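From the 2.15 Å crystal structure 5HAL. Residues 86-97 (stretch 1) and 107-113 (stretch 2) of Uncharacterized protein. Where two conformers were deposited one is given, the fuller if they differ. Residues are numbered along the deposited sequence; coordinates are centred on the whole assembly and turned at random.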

ATOM      1  N   ILE A  86       7.290   1.669  -0.521  1.00 28.06           N
ATOM      2  CA  ILE A  86       7.993   2.900  -0.174  1.00 27.91           C
ATOM      3  C   ILE A  86       7.187   4.016  -0.810  1.00 28.50           C
ATOM      4  O   ILE A  86       7.261   4.240  -2.024  1.00 28.07           O
ATOM      5  CB  ILE A  86       9.448   2.912  -0.644  1.00 29.99           C
ATOM      6  CG1 ILE A  86      10.162   1.696  -0.060  1.00 29.22           C
ATOM      7  CG2 ILE A  86      10.137   4.196  -0.195  1.00 26.51           C
ATOM      8  CD1 ILE A  86      11.423   1.382  -0.736  1.00 37.15           C
ATOM      9  N   ASP A  87       6.386   4.690   0.001  1.00 26.08           N
ATOM     10  CA  ASP A  87       5.392   5.636  -0.480  1.00 27.13           C
ATOM     11  C   ASP A  87       5.805   7.037  -0.054  1.00 30.56           C
ATOM     12  O   ASP A  87       5.938   7.315   1.141  1.00 34.51           O
ATOM     13  CB  ASP A  87       4.004   5.276   0.051  1.00 24.95           C
ATOM     14  CG  ASP A  87       3.424   4.050  -0.637  1.00 29.03           C
ATOM     15  OD1 ASP A  87       4.046   3.586  -1.611  1.00 27.98           O
ATOM     16  OD2 ASP A  87       2.351   3.555  -0.223  1.00 25.80           O
ATOM     17  N   ASP A  88       6.015   7.903  -1.041  1.00 33.31           N
ATOM     18  CA  ASP A  88       6.427   9.287  -0.833  1.00 34.56           C
ATOM     19  C   ASP A  88       5.196  10.149  -1.078  1.00 35.75           C
ATOM     20  O   ASP A  88       4.765  10.312  -2.227  1.00 38.26           O
ATOM     21  CB  ASP A  88       7.579   9.621  -1.784  1.00 39.08           C
ATOM     22  CG  ASP A  88       8.059  11.071  -1.689  1.00 41.53           C
ATOM     23  OD1 ASP A  88       7.341  11.952  -1.181  1.00 38.82           O
ATOM     24  OD2 ASP A  88       9.182  11.324  -2.166  1.00 44.90           O
ATOM     25  N   PHE A  89       4.621  10.689   0.004  1.00 33.80           N
ATOM     26  CA  PHE A  89       3.358  11.407  -0.082  1.00 38.40           C
ATOM     27  C   PHE A  89       3.514  12.846  -0.543  1.00 45.01           C
ATOM     28  O   PHE A  89       2.502  13.494  -0.825  1.00 45.20           O
ATOM     29  CB  PHE A  89       2.639  11.368   1.270  1.00 32.25           C
ATOM     30  CG  PHE A  89       2.173   9.995   1.651  1.00 33.48           C
ATOM     31  CD1 PHE A  89       0.864   9.611   1.429  1.00 31.23           C
ATOM     32  CD2 PHE A  89       3.062   9.070   2.178  1.00 30.72           C
ATOM     33  CE1 PHE A  89       0.436   8.338   1.759  1.00 32.91           C
ATOM     34  CE2 PHE A  89       2.643   7.800   2.514  1.00 35.37           C
ATOM     35  CZ  PHE A  89       1.322   7.431   2.296  1.00 32.33           C
ATOM     36  N   ALA A  90       4.738  13.363  -0.622  1.00 48.64           N
ATOM     37  CA  ALA A  90       4.928  14.706  -1.164  1.00 51.97           C
ATOM     38  C   ALA A  90       5.120  14.668  -2.675  1.00 53.23           C
ATOM     39  O   ALA A  90       4.486  15.434  -3.406  1.00 54.53           O
ATOM     40  CB  ALA A  90       6.120  15.392  -0.495  1.00 48.48           C
ATOM     41  N   ALA A  91       5.978  13.770  -3.156  1.00 51.00           N
ATOM     42  CA  ALA A  91       6.171  13.607  -4.589  1.00 51.33           C
ATOM     43  C   ALA A  91       5.044  12.825  -5.245  1.00 54.73           C
ATOM     44  O   ALA A  91       4.920  12.864  -6.474  1.00 52.75           O
ATOM     45  CB  ALA A  91       7.502  12.907  -4.864  1.00 47.17           C
ATOM     46  N   GLY A  92       4.228  12.119  -4.465  1.00 47.04           N
ATOM     47  CA  GLY A  92       3.172  11.308  -5.046  1.00 41.08           C
ATOM     48  C   GLY A  92       3.669  10.073  -5.769  1.00 40.43           C
ATOM     49  O   GLY A  92       3.190   9.767  -6.870  1.00 39.85           O
ATOM     50  N   THR A  93       4.618   9.350  -5.182  1.00 37.11           N
ATOM     51  CA  THR A  93       5.170   8.156  -5.800  1.00 35.65           C
ATOM     52  C   THR A  93       5.014   6.963  -4.870  1.00 34.71           C
ATOM     53  O   THR A  93       4.998   7.107  -3.644  1.00 32.83           O
ATOM     54  CB  THR A  93       6.655   8.324  -6.147  1.00 36.20           C
ATOM     55  OG1 THR A  93       7.396   8.517  -4.941  1.00 40.46           O
ATOM     56  CG2 THR A  93       6.871   9.532  -7.068  1.00 36.44           C
ATOM     57  N   SER A  94       4.931   5.777  -5.468  1.00 32.97           N
ATOM     58  CA  SER A  94       4.839   4.533  -4.715  1.00 30.78           C
ATOM     59  C   SER A  94       5.725   3.490  -5.387  1.00 34.28           C
ATOM     60  O   SER A  94       5.555   3.188  -6.573  1.00 33.29           O
ATOM     61  CB  SER A  94       3.388   4.045  -4.630  1.00 28.12           C
ATOM     62  OG  SER A  94       3.319   2.753  -4.032  1.00 30.07           O
ATOM     63  N   ARG A  95       6.670   2.942  -4.633  1.00 33.61           N
ATOM     64  CA  ARG A  95       7.515   1.854  -5.104  1.00 28.15           C
ATOM     65  C   ARG A  95       7.218   0.617  -4.269  1.00 34.53           C
ATOM     66  O   ARG A  95       7.286   0.665  -3.035  1.00 31.40           O
ATOM     67  CB  ARG A  95       8.991   2.232  -5.015  1.00 34.72           C
ATOM     68  CG  ARG A  95       9.903   1.167  -5.576  1.00 52.63           C
ATOM     69  CD  ARG A  95      11.366   1.607  -5.568  1.00 60.35           C
ATOM     70  NE  ARG A  95      11.605   2.822  -6.345  1.00 67.48           N
ATOM     71  CZ  ARG A  95      11.667   2.855  -7.670  1.00 62.62           C
ATOM     72  NH1 ARG A  95      11.489   1.739  -8.366  1.00 57.58           N
ATOM     73  NH2 ARG A  95      11.900   4.001  -8.295  1.00 60.43           N
ATOM     74  N   THR A  96       6.878  -0.488  -4.933  1.00 33.39           N
ATOM     75  CA  THR A  96       6.367  -1.657  -4.231  1.00 29.11           C
ATOM     76  C   THR A  96       7.150  -2.910  -4.587  1.00 30.03           C
ATOM     77  O   THR A  96       7.601  -3.100  -5.720  1.00 28.02           O
ATOM     78  CB  THR A  96       4.870  -1.904  -4.523  1.00 30.41           C
ATOM     79  OG1 THR A  96       4.698  -2.276  -5.893  1.00 35.84           O
ATOM     80  CG2 THR A  96       4.078  -0.656  -4.264  1.00 32.87           C
ATOM     81  N   PHE A  97       7.274  -3.769  -3.586  1.00 25.03           N
ATOM     82  CA  PHE A  97       7.869  -5.088  -3.694  1.00 26.22           C
ATOM     83  C   PHE A  97       6.852  -6.060  -3.130  1.00 28.88           C
ATOM     84  O   PHE A  97       6.404  -5.896  -1.993  1.00 30.60           O
ATOM     85  CB  PHE A  97       9.183  -5.152  -2.909  1.00 23.19           C
ATOM     86  CG  PHE A  97      10.160  -4.064  -3.286  1.00 27.19           C
ATOM     87  CD1 PHE A  97      11.130  -4.297  -4.245  1.00 23.05           C
ATOM     88  CD2 PHE A  97      10.093  -2.806  -2.692  1.00 30.07           C
ATOM     89  CE1 PHE A  97      12.044  -3.285  -4.616  1.00 26.28           C
ATOM     90  CE2 PHE A  97      10.993  -1.797  -3.055  1.00 28.10           C
ATOM     91  CZ  PHE A  97      11.977  -2.049  -4.020  1.00 24.12           C
ATOM     92  N   ARG A 107       8.178  -6.370  -8.663  1.00 27.90           N
ATOM     93  CA  ARG A 107       8.548  -4.996  -8.377  1.00 29.76           C
ATOM     94  C   ARG A 107       7.733  -4.090  -9.276  1.00 29.74           C
ATOM     95  O   ARG A 107       7.662  -4.317 -10.487  1.00 34.58           O
ATOM     96  CB  ARG A 107      10.039  -4.761  -8.622  1.00 35.33           C
ATOM     97  CG  ARG A 107      10.939  -5.710  -7.879  1.00 41.56           C
ATOM     98  CD  ARG A 107      12.118  -5.997  -8.751  1.00 48.37           C
ATOM     99  NE  ARG A 107      13.350  -6.159  -8.007  1.00 43.32           N
ATOM    100  CZ  ARG A 107      13.961  -7.322  -7.840  1.00 39.57           C
ATOM    101  NH1 ARG A 107      13.439  -8.426  -8.361  1.00 36.56           N
ATOM    102  NH2 ARG A 107      15.101  -7.371  -7.166  1.00 31.63           N
ATOM    103  N   LEU A 108       7.110  -3.081  -8.683  1.00 30.03           N
ATOM    104  CA  LEU A 108       6.340  -2.105  -9.435  1.00 33.69           C
ATOM    105  C   LEU A 108       6.626  -0.733  -8.856  1.00 34.74           C
ATOM    106  O   LEU A 108       6.925  -0.598  -7.669  1.00 36.93           O
ATOM    107  CB  LEU A 108       4.829  -2.380  -9.368  1.00 37.47           C
ATOM    108  CG  LEU A 108       4.238  -3.616 -10.044  1.00 40.20           C
ATOM    109  CD1 LEU A 108       2.766  -3.740  -9.677  1.00 35.76           C
ATOM    110  CD2 LEU A 108       4.413  -3.528 -11.561  1.00 39.13           C
ATOM    111  N   ASP A 109       6.542   0.287  -9.692  1.00 35.46           N
ATOM    112  CA  ASP A 109       6.580   1.633  -9.154  1.00 40.51           C
ATOM    113  C   ASP A 109       5.610   2.499  -9.942  1.00 36.88           C
ATOM    114  O   ASP A 109       5.455   2.324 -11.152  1.00 38.83           O
ATOM    115  CB  ASP A 109       8.002   2.190  -9.167  1.00 47.03           C
ATOM    116  CG  ASP A 109       8.344   2.819 -10.455  1.00 63.93           C
ATOM    117  OD1 ASP A 109       8.545   2.067 -11.428  1.00 78.95           O
ATOM    118  OD2 ASP A 109       8.406   4.066 -10.495  1.00 69.04           O
ATOM    119  N   GLY A 110       4.926   3.395  -9.247  1.00 35.71           N
ATOM    120  CA  GLY A 110       3.964   4.242  -9.908  1.00 38.30           C
ATOM    121  C   GLY A 110       3.630   5.473  -9.112  1.00 37.39           C
ATOM    122  O   GLY A 110       4.418   5.937  -8.287  1.00 40.14           O
ATOM    123  N   SER A 111       2.448   6.010  -9.390  1.00 35.87           N
ATOM    124  CA  SER A 111       1.977   7.233  -8.779  1.00 34.76           C
ATOM    125  C   SER A 111       1.177   6.927  -7.519  1.00 40.97           C
ATOM    126  O   SER A 111       0.679   5.817  -7.321  1.00 30.89           O
ATOM    127  CB  SER A 111       1.108   8.015  -9.758  1.00 39.35           C
ATOM    128  OG  SER A 111      -0.005   7.227 -10.133  1.00 44.44           O
ATOM    129  N   LEU A 112       1.059   7.946  -6.674  1.00 38.00           N
ATOM    130  CA  LEU A 112       0.282   7.875  -5.444  0.59 37.06           C
ATOM    131  C   LEU A 112      -0.408   9.215  -5.258  1.00 40.68           C
ATOM    132  O   LEU A 112       0.245  10.259  -5.292  1.00 40.76           O
ATOM    133  CB  LEU A 112       1.170   7.551  -4.235  0.59 34.51           C
ATOM    134  CG  LEU A 112       0.514   7.542  -2.848  0.59 34.99           C
ATOM    135  CD1 LEU A 112       1.206   6.544  -1.924  0.59 27.81           C
ATOM    136  CD2 LEU A 112       0.508   8.925  -2.213  0.59 29.15           C
ATOM    137  N   ARG A 113      -1.730   9.196  -5.078  1.00 38.71           N
ATOM    138  CA  ARG A 113      -2.434  10.461  -4.893  1.00 43.44           C
ATOM    139  C   ARG A 113      -3.616  10.293  -3.942  1.00 42.86           C
ATOM    140  O   ARG A 113      -4.276   9.250  -3.913  1.00 41.58           O
ATOM    141  CB  ARG A 113      -2.910  11.052  -6.225  1.00 50.26           C
ATOM    142  CG  ARG A 113      -4.024  10.281  -6.873  1.00 62.73           C
ATOM    143  CD  ARG A 113      -4.790  11.122  -7.890  1.00 75.37           C
ATOM    144  NE  ARG A 113      -6.050  10.469  -8.241  1.00 82.25           N
ATOM    145  CZ  ARG A 113      -7.242  10.835  -7.778  1.00 89.32           C
ATOM    146  NH1 ARG A 113      -7.358  11.876  -6.960  1.00 87.60           N
ATOM    147  NH2 ARG A 113      -8.325  10.163  -8.146  1.00 93.51           N
TER

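The two stretches are joined as neighbouring antiparallel β-strands, held by a ladder of backbone hydrogen bonds and closed at one end by a buried leucine. Such pairing alternates hydrogen-bonded and non-hydrogen-bonded residue pairs, and both kinds are clear here. Ser94 and Gly110 exchange two bonds, Ser94 N to Gly110 O at 2.9 Å and Gly110 N to Ser94 O at 2.8 Å; two residues on, Thr96 N reaches Leu108 O at 2.7 Å and Leu108 N returns to Thr96 O at 3.0 Å. Leu112 N, bound to Gly92 O at 2.8 Å, extends the ladder into the turn. Between these rungs the strands draw closer, and CA-H groups meet carbonyls, as where Asp109 CA lies 3.2 Å from Ser94 O.

Side chains follow the same alternation. Arg95, Asp109, Phe97 and Arg107 share the more exposed face, where the two arginines can extend at the surface and Phe97 CD1 meets Arg107 CG at 3.9 Å. The Arg95 guanidinium lays one face over Asp109 CB, with NH1 3.6 Å from that carbon; Arg95 NH2 and Asp109 OD2, 4.1 Å apart, attract by charge without forming a salt bridge. Ser94, Thr96 and Leu108 occupy the other face. There the Thr96 hydroxyl adds a weak bond from OG1 to Leu108 O, 3.3 Å long, while buried Ser94 satisfies its hydroxyl by donating OG to Asp87 OD1 at 2.7 Å.

Leu112 has the largest area covered by the other stretch, 127 Å² of the whole residue. It points toward stretch 1, its CD2 3.7 Å from Phe89 CD1 and its CD1 3.6 Å from Asp87 CG, so its branched apolar chain packs against the Phe89 ring and the Asp87 side chain. Glycine suits position 92 twice over: its phi is positive, and an ideal CB on Gly92 would sit 2.9 Å from Leu112 O, a clash.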